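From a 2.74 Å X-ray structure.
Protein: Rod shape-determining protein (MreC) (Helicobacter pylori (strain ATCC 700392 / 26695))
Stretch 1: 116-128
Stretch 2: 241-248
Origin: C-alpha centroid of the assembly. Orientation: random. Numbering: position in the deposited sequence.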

ATOM      1  N   PRO C 116      -6.522  20.719 -40.059  1.00 50.82           N
ATOM      2  CA  PRO C 116      -6.918  21.717 -39.067  1.00 49.51           C
ATOM      3  C   PRO C 116      -8.405  21.739 -38.775  1.00 48.89           C
ATOM      4  O   PRO C 116      -9.214  21.483 -39.664  1.00 49.70           O
ATOM      5  CB  PRO C 116      -6.524  23.042 -39.722  1.00 50.90           C
ATOM      6  CG  PRO C 116      -5.399  22.699 -40.622  1.00 52.57           C
ATOM      7  CD  PRO C 116      -5.580  21.279 -41.043  1.00 51.65           C
ATOM      8  N   ILE C 117      -8.754  22.046 -37.530  1.00 47.76           N
ATOM      9  CA  ILE C 117     -10.145  22.166 -37.109  1.00 48.29           C
ATOM     10  C   ILE C 117     -10.351  23.511 -36.421  1.00 49.88           C
ATOM     11  O   ILE C 117      -9.601  23.884 -35.536  1.00 48.82           O
ATOM     12  CB  ILE C 117     -10.551  21.023 -36.149  1.00 46.68           C
ATOM     13  CG1 ILE C 117     -10.651  19.691 -36.896  1.00 43.82           C
ATOM     14  CG2 ILE C 117     -11.857  21.358 -35.416  1.00 48.05           C
ATOM     15  CD1 ILE C 117     -11.136  18.547 -36.029  1.00 42.87           C
ATOM     16  N   VAL C 118     -11.396  24.213 -36.830  1.00 52.69           N
ATOM     17  CA  VAL C 118     -11.676  25.556 -36.362  1.00 53.82           C
ATOM     18  C   VAL C 118     -11.717  25.653 -34.820  1.00 53.69           C
ATOM     19  O   VAL C 118     -12.078  24.700 -34.126  1.00 49.23           O
ATOM     20  CB  VAL C 118     -12.976  26.072 -37.028  1.00 56.28           C
ATOM     21  CG1 VAL C 118     -13.509  27.350 -36.377  1.00 59.44           C
ATOM     22  CG2 VAL C 118     -12.727  26.306 -38.515  1.00 57.69           C
ATOM     23  N   ASN C 119     -11.316  26.827 -34.330  1.00 55.90           N
ATOM     24  CA  ASN C 119     -11.019  27.112 -32.907  1.00 55.86           C
ATOM     25  C   ASN C 119     -10.976  25.949 -31.908  1.00 48.30           C
ATOM     26  O   ASN C 119     -11.895  25.699 -31.136  1.00 45.53           O
ATOM     27  CB  ASN C 119     -11.804  28.338 -32.360  1.00 64.75           C
ATOM     28  CG  ASN C 119     -13.235  28.408 -32.862  1.00 69.20           C
ATOM     29  OD1 ASN C 119     -13.948  27.391 -32.887  1.00 67.50           O
ATOM     30  ND2 ASN C 119     -13.668  29.622 -33.253  1.00 67.49           N
ATOM     31  N   LEU C 120      -9.848  25.257 -31.942  1.00 42.41           N
ATOM     32  CA  LEU C 120      -9.442  24.381 -30.876  1.00 39.27           C
ATOM     33  C   LEU C 120      -8.520  25.178 -29.979  1.00 39.90           C
ATOM     34  O   LEU C 120      -8.025  26.234 -30.371  1.00 40.16           O
ATOM     35  CB  LEU C 120      -8.682  23.185 -31.422  1.00 37.47           C
ATOM     36  CG  LEU C 120      -9.480  22.227 -32.301  1.00 36.23           C
ATOM     37  CD1 LEU C 120      -8.593  21.154 -32.890  1.00 35.67           C
ATOM     38  CD2 LEU C 120     -10.578  21.572 -31.491  1.00 36.01           C
ATOM     39  N   GLU C 121      -8.292  24.671 -28.771  1.00 39.29           N
ATOM     40  CA  GLU C 121      -7.310  25.246 -27.876  1.00 40.24           C
ATOM     41  C   GLU C 121      -5.968  24.570 -28.086  1.00 40.74           C
ATOM     42  O   GLU C 121      -5.881  23.338 -28.284  1.00 41.04           O
ATOM     43  CB  GLU C 121      -7.689  25.037 -26.418  1.00 40.41           C
ATOM     44  CG  GLU C 121      -8.986  25.625 -25.938  1.00 39.63           C
ATOM     45  CD  GLU C 121      -9.199  25.286 -24.477  1.00 39.12           C
ATOM     46  OE1 GLU C 121      -8.210  24.905 -23.797  1.00 37.38           O
ATOM     47  OE2 GLU C 121     -10.353  25.384 -24.015  1.00 41.04           O
ATOM     48  N   GLU C 122      -4.917  25.371 -27.976  1.00 41.53           N
ATOM     49  CA  GLU C 122      -3.590  24.882 -28.171  1.00 42.86           C
ATOM     50  C   GLU C 122      -3.155  24.157 -26.908  1.00 43.35           C
ATOM     51  O   GLU C 122      -3.466  24.571 -25.802  1.00 45.49           O
ATOM     52  CB  GLU C 122      -2.645  26.034 -28.515  1.00 46.13           C
ATOM     53  CG  GLU C 122      -1.340  25.567 -29.158  1.00 47.76           C
ATOM     54  CD  GLU C 122      -0.562  26.657 -29.832  1.00 50.52           C
ATOM     55  OE1 GLU C 122      -1.192  27.511 -30.499  1.00 55.52           O
ATOM     56  OE2 GLU C 122       0.678  26.629 -29.694  1.00 49.57           O
ATOM     57  N   ASN C 123      -2.469  23.037 -27.102  1.00 43.58           N
ATOM     58  CA  ASN C 123      -1.936  22.223 -26.017  1.00 43.62           C
ATOM     59  C   ASN C 123      -2.987  21.469 -25.208  1.00 40.38           C
ATOM     60  O   ASN C 123      -2.628  20.683 -24.333  1.00 39.82           O
ATOM     61  CB  ASN C 123      -1.058  23.044 -25.086  1.00 47.24           C
ATOM     62  CG  ASN C 123       0.051  23.744 -25.824  1.00 51.07           C
ATOM     63  OD1 ASN C 123       0.062  24.974 -25.891  1.00 55.00           O
ATOM     64  ND2 ASN C 123       0.976  22.964 -26.417  1.00 50.47           N
ATOM     65  N   LYS C 124      -4.269  21.677 -25.489  1.00 35.87           N
ATOM     66  CA  LYS C 124      -5.278  20.835 -24.885  1.00 31.87           C
ATOM     67  C   LYS C 124      -5.179  19.481 -25.545  1.00 30.39           C
ATOM     68  O   LYS C 124      -5.008  19.401 -26.768  1.00 31.93           O
ATOM     69  CB  LYS C 124      -6.671  21.404 -25.089  1.00 30.85           C
ATOM     70  CG  LYS C 124      -7.735  20.649 -24.308  1.00 28.52           C
ATOM     71  CD  LYS C 124      -9.131  21.148 -24.625  1.00 27.08           C
ATOM     72  CE  LYS C 124     -10.166  20.255 -23.968  1.00 25.02           C
ATOM     73  NZ  LYS C 124     -11.536  20.689 -24.209  1.00 24.50           N
ATOM     74  N   ILE C 125      -5.269  18.429 -24.744  1.00 28.29           N
ATOM     75  CA  ILE C 125      -5.183  17.076 -25.260  1.00 27.27           C
ATOM     76  C   ILE C 125      -6.567  16.517 -25.582  1.00 27.64           C
ATOM     77  O   ILE C 125      -7.399  16.350 -24.689  1.00 27.99           O
ATOM     78  CB  ILE C 125      -4.522  16.139 -24.243  1.00 26.86           C
ATOM     79  CG1 ILE C 125      -3.119  16.617 -23.898  1.00 28.13           C
ATOM     80  CG2 ILE C 125      -4.476  14.725 -24.778  1.00 25.31           C
ATOM     81  CD1 ILE C 125      -2.639  16.111 -22.557  1.00 28.49           C
ATOM     82  N   TYR C 126      -6.795  16.222 -26.857  1.00 28.18           N
ATOM     83  CA  TYR C 126      -8.059  15.689 -27.343  1.00 28.87           C
ATOM     84  C   TYR C 126      -7.950  14.197 -27.575  1.00 28.68           C
ATOM     85  O   TYR C 126      -6.866  13.683 -27.757  1.00 31.54           O
ATOM     86  CB  TYR C 126      -8.455  16.385 -28.654  1.00 29.68           C
ATOM     87  CG  TYR C 126      -8.697  17.870 -28.510  1.00 30.32           C
ATOM     88  CD1 TYR C 126      -9.896  18.354 -28.004  1.00 31.04           C
ATOM     89  CD2 TYR C 126      -7.717  18.794 -28.851  1.00 31.29           C
ATOM     90  CE1 TYR C 126     -10.117  19.716 -27.855  1.00 32.23           C
ATOM     91  CE2 TYR C 126      -7.935  20.156 -28.710  1.00 32.22           C
ATOM     92  CZ  TYR C 126      -9.137  20.616 -28.210  1.00 32.59           C
ATOM     93  OH  TYR C 126      -9.383  21.959 -28.050  1.00 33.22           O
ATOM     94  N   GLY C 127      -9.083  13.509 -27.549  1.00 28.52           N
ATOM     95  CA  GLY C 127      -9.125  12.072 -27.817  1.00 27.72           C
ATOM     96  C   GLY C 127      -9.465  11.830 -29.272  1.00 26.61           C
ATOM     97  O   GLY C 127     -10.159  12.625 -29.892  1.00 25.83           O
ATOM     98  N   LEU C 128      -8.952  10.731 -29.816  1.00 26.08           N
ATOM     99  CA  LEU C 128      -9.278  10.275 -31.170  1.00 25.82           C
ATOM    100  C   LEU C 128     -10.035   8.946 -31.145  1.00 26.78           C
ATOM    101  O   LEU C 128      -9.634   7.998 -30.479  1.00 25.63           O
ATOM    102  CB  LEU C 128      -8.020  10.131 -32.026  1.00 25.17           C
ATOM    103  CG  LEU C 128      -7.278  11.440 -32.405  1.00 24.57           C
ATOM    104  CD1 LEU C 128      -6.016  11.134 -33.192  1.00 24.03           C
ATOM    105  CD2 LEU C 128      -8.219  12.330 -33.202  1.00 24.48           C
ATOM    106  N   VAL C 241     -12.507   9.298 -38.733  1.00 32.92           N
ATOM    107  CA  VAL C 241     -11.979   9.624 -37.416  1.00 31.39           C
ATOM    108  C   VAL C 241     -12.645  10.857 -36.838  1.00 31.00           C
ATOM    109  O   VAL C 241     -12.827  11.846 -37.541  1.00 31.30           O
ATOM    110  CB  VAL C 241     -10.462   9.853 -37.453  1.00 30.94           C
ATOM    111  CG1 VAL C 241      -9.940  10.290 -36.085  1.00 30.08           C
ATOM    112  CG2 VAL C 241      -9.748   8.597 -37.933  1.00 30.94           C
ATOM    113  N   PHE C 242     -12.999  10.774 -35.553  1.00 30.00           N
ATOM    114  CA  PHE C 242     -13.648  11.860 -34.828  1.00 30.57           C
ATOM    115  C   PHE C 242     -12.772  12.343 -33.663  1.00 29.33           C
ATOM    116  O   PHE C 242     -12.185  11.546 -32.946  1.00 28.98           O
ATOM    117  CB  PHE C 242     -14.991  11.373 -34.286  1.00 30.74           C
ATOM    118  CG  PHE C 242     -16.010  11.093 -35.348  1.00 31.93           C
ATOM    119  CD1 PHE C 242     -16.884  12.081 -35.755  1.00 33.58           C
ATOM    120  CD2 PHE C 242     -16.129   9.842 -35.905  1.00 32.88           C
ATOM    121  CE1 PHE C 242     -17.837  11.833 -36.727  1.00 34.52           C
ATOM    122  CE2 PHE C 242     -17.081   9.580 -36.887  1.00 33.80           C
ATOM    123  CZ  PHE C 242     -17.935  10.580 -37.297  1.00 34.58           C
ATOM    124  N   LEU C 243     -12.734  13.650 -33.457  1.00 28.63           N
ATOM    125  CA  LEU C 243     -11.990  14.258 -32.359  1.00 27.81           C
ATOM    126  C   LEU C 243     -12.874  14.418 -31.152  1.00 27.16           C
ATOM    127  O   LEU C 243     -13.995  14.930 -31.248  1.00 29.50           O
ATOM    128  CB  LEU C 243     -11.496  15.639 -32.779  1.00 29.15           C
ATOM    129  CG  LEU C 243     -10.513  16.344 -31.853  1.00 29.64           C
ATOM    130  CD1 LEU C 243      -9.107  15.796 -32.009  1.00 29.46           C
ATOM    131  CD2 LEU C 243     -10.447  17.815 -32.246  1.00 31.59           C
ATOM    132  N   SER C 244     -12.376  14.023 -29.991  1.00 26.41           N
ATOM    133  CA  SER C 244     -13.168  14.089 -28.760  1.00 26.52           C
ATOM    134  C   SER C 244     -12.857  15.316 -27.926  1.00 26.40           C
ATOM    135  O   SER C 244     -11.798  15.382 -27.325  1.00 26.47           O
ATOM    136  CB  SER C 244     -12.923  12.851 -27.914  1.00 26.23           C
ATOM    137  OG  SER C 244     -13.513  13.040 -26.644  1.00 27.07           O
ATOM    138  N   ASP C 245     -13.803  16.259 -27.877  1.00 27.59           N
ATOM    139  CA  ASP C 245     -13.650  17.528 -27.159  1.00 28.85           C
ATOM    140  C   ASP C 245     -14.547  17.541 -25.912  1.00 30.36           C
ATOM    141  O   ASP C 245     -15.761  17.754 -26.033  1.00 32.49           O
ATOM    142  CB  ASP C 245     -14.003  18.696 -28.096  1.00 30.30           C
ATOM    143  CG  ASP C 245     -13.732  20.092 -27.459  1.00 31.93           C
ATOM    144  OD1 ASP C 245     -13.463  20.204 -26.274  1.00 32.08           O
ATOM    145  OD2 ASP C 245     -13.772  21.116 -28.127  1.00 33.30           O
ATOM    146  N   VAL C 246     -13.956  17.322 -24.737  1.00 31.80           N
ATOM    147  CA  VAL C 246     -14.707  17.310 -23.463  1.00 34.52           C
ATOM    148  C   VAL C 246     -14.617  18.695 -22.846  1.00 38.96           C
ATOM    149  O   VAL C 246     -13.520  19.187 -22.624  1.00 39.93           O
ATOM    150  CB  VAL C 246     -14.098  16.298 -22.470  1.00 32.58           C
ATOM    151  CG1 VAL C 246     -14.743  16.419 -21.112  1.00 33.11           C
ATOM    152  CG2 VAL C 246     -14.234  14.869 -22.973  1.00 30.95           C
ATOM    153  N   LYS C 247     -15.769  19.308 -22.611  1.00 45.19           N
ATOM    154  CA  LYS C 247     -15.818  20.719 -22.274  1.00 54.49           C
ATOM    155  C   LYS C 247     -15.073  20.949 -20.953  1.00 60.33           C
ATOM    156  O   LYS C 247     -15.356  20.290 -19.946  1.00 62.93           O
ATOM    157  CB  LYS C 247     -17.274  21.243 -22.272  1.00 58.19           C
ATOM    158  CG  LYS C 247     -17.882  21.359 -23.682  1.00 60.39           C
ATOM    159  CD  LYS C 247     -17.175  22.409 -24.565  1.00 62.34           C
ATOM    160  CE  LYS C 247     -16.910  21.927 -26.000  1.00 60.17           C
ATOM    161  NZ  LYS C 247     -16.215  22.961 -26.830  1.00 58.38           N
ATOM    162  N   ASN C 248     -14.079  21.844 -20.985  1.00 64.25           N
ATOM    163  CA  ASN C 248     -13.131  21.964 -19.876  1.00 65.33           C
ATOM    164  C   ASN C 248     -13.676  22.897 -18.830  1.00 65.81           C
ATOM    165  O   ASN C 248     -14.870  23.174 -18.828  1.00 68.26           O
ATOM    166  CB  ASN C 248     -11.697  22.343 -20.337  1.00 68.25           C
ATOM    167  CG  ASN C 248     -11.660  23.451 -21.377  1.00 72.39           C
ATOM    168  OD1 ASN C 248     -12.690  23.982 -21.783  1.00 79.15           O
ATOM    169  ND2 ASN C 248     -10.450  23.801 -21.813  1.00 72.26           N
TER

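Leu243 is the apolar centre of this contact. Of all the residues in the two stretches, it has the largest area covered by the opposing stretch. Its chi1 is t and its chi2 is p, and the end of the side chain comes nearer to stretch 1 than its CA-to-CB bond would suggest. Both of its methyl carbons find apolar partners. Leu243 CD2 lies 3.9 Å from Ile117 CD1 and 3.8 Å from Leu120 CD2. Leu243 CD1 lies 3.5 Å from Tyr126 CB and 3.8 Å from Leu128 CD2. Four residues of stretch 1 therefore meet on one leucine. Ile117 and Leu120 belong to the loop, so this side chain ties the loop as well as the strand to stretch 2. Leu128 extends the apolar patch along the strand, with its CD2 3.9 Å from Val241 CG1.

Tyr126 borders this cluster. Leu243 CD2 lies over one face of its ring. Polar groups sit at the ring edge instead, near its plane. There Tyr126 CD1 is 3.6 Å from Ser244 O, and Tyr126 CE1 is 3.7 Å from Asp245 CG. The ring thus stands between the apolar centre and the polar edge. Its hydroxyl works within stretch 1: Glu121 N donates a hydrogen bond to Tyr126 OH at 3.0 Å. This bond joins the loop to the strand that follows it.

The backbones pair as antiparallel strands, with an angle of 140° between their N-to-C directions. Gly127 and Ser244 form a hydrogen-bonded pair, and their CA atoms are 4.6 Å apart. The two bonds of this pair are unequal. Ser244 N donates to Gly127 O at 2.6 Å, while the return bond from Gly127 N to Ser244 O is weak at 3.3 Å. Gly127 O also receives a CA-H...O contact from Leu243 CA at 3.5 Å. The next pair, Leu128 with Leu243, is a non-hydrogen-bonded one, with CA atoms 5.0 Å apart. Both leucine side chains lie on the same face of the sheet, which allows their methyl groups to meet. Gly127 has no side chain. An ideal CB there would sit only 3.3 Å from Ser244 CB, a tight fit.

Lys124 begins the polar edge. Its side chain is fully extended, with all four chi angles t, and this carries the amine across to stretch 2. Lys124 NZ forms a salt bridge with Asp245 OD1 at 2.9 Å. Lys124 NZ also donates a hydrogen bond to Val246 O at 3.0 Å, so one amine holds both a side chain and the backbone. The other carboxylate oxygen of Asp245 faces its own stretch, where Lys247 NZ forms a salt bridge with Asp245 OD2 at 3.3 Å, and the hydrogen bond within it is weak.

The outermost link joins two exposed residues. Asn248 ND2 donates a hydrogen bond to Glu121 OE2 at 2.7 Å. Asn248 is poorly ordered, so this link is less securely placed than those of the centre.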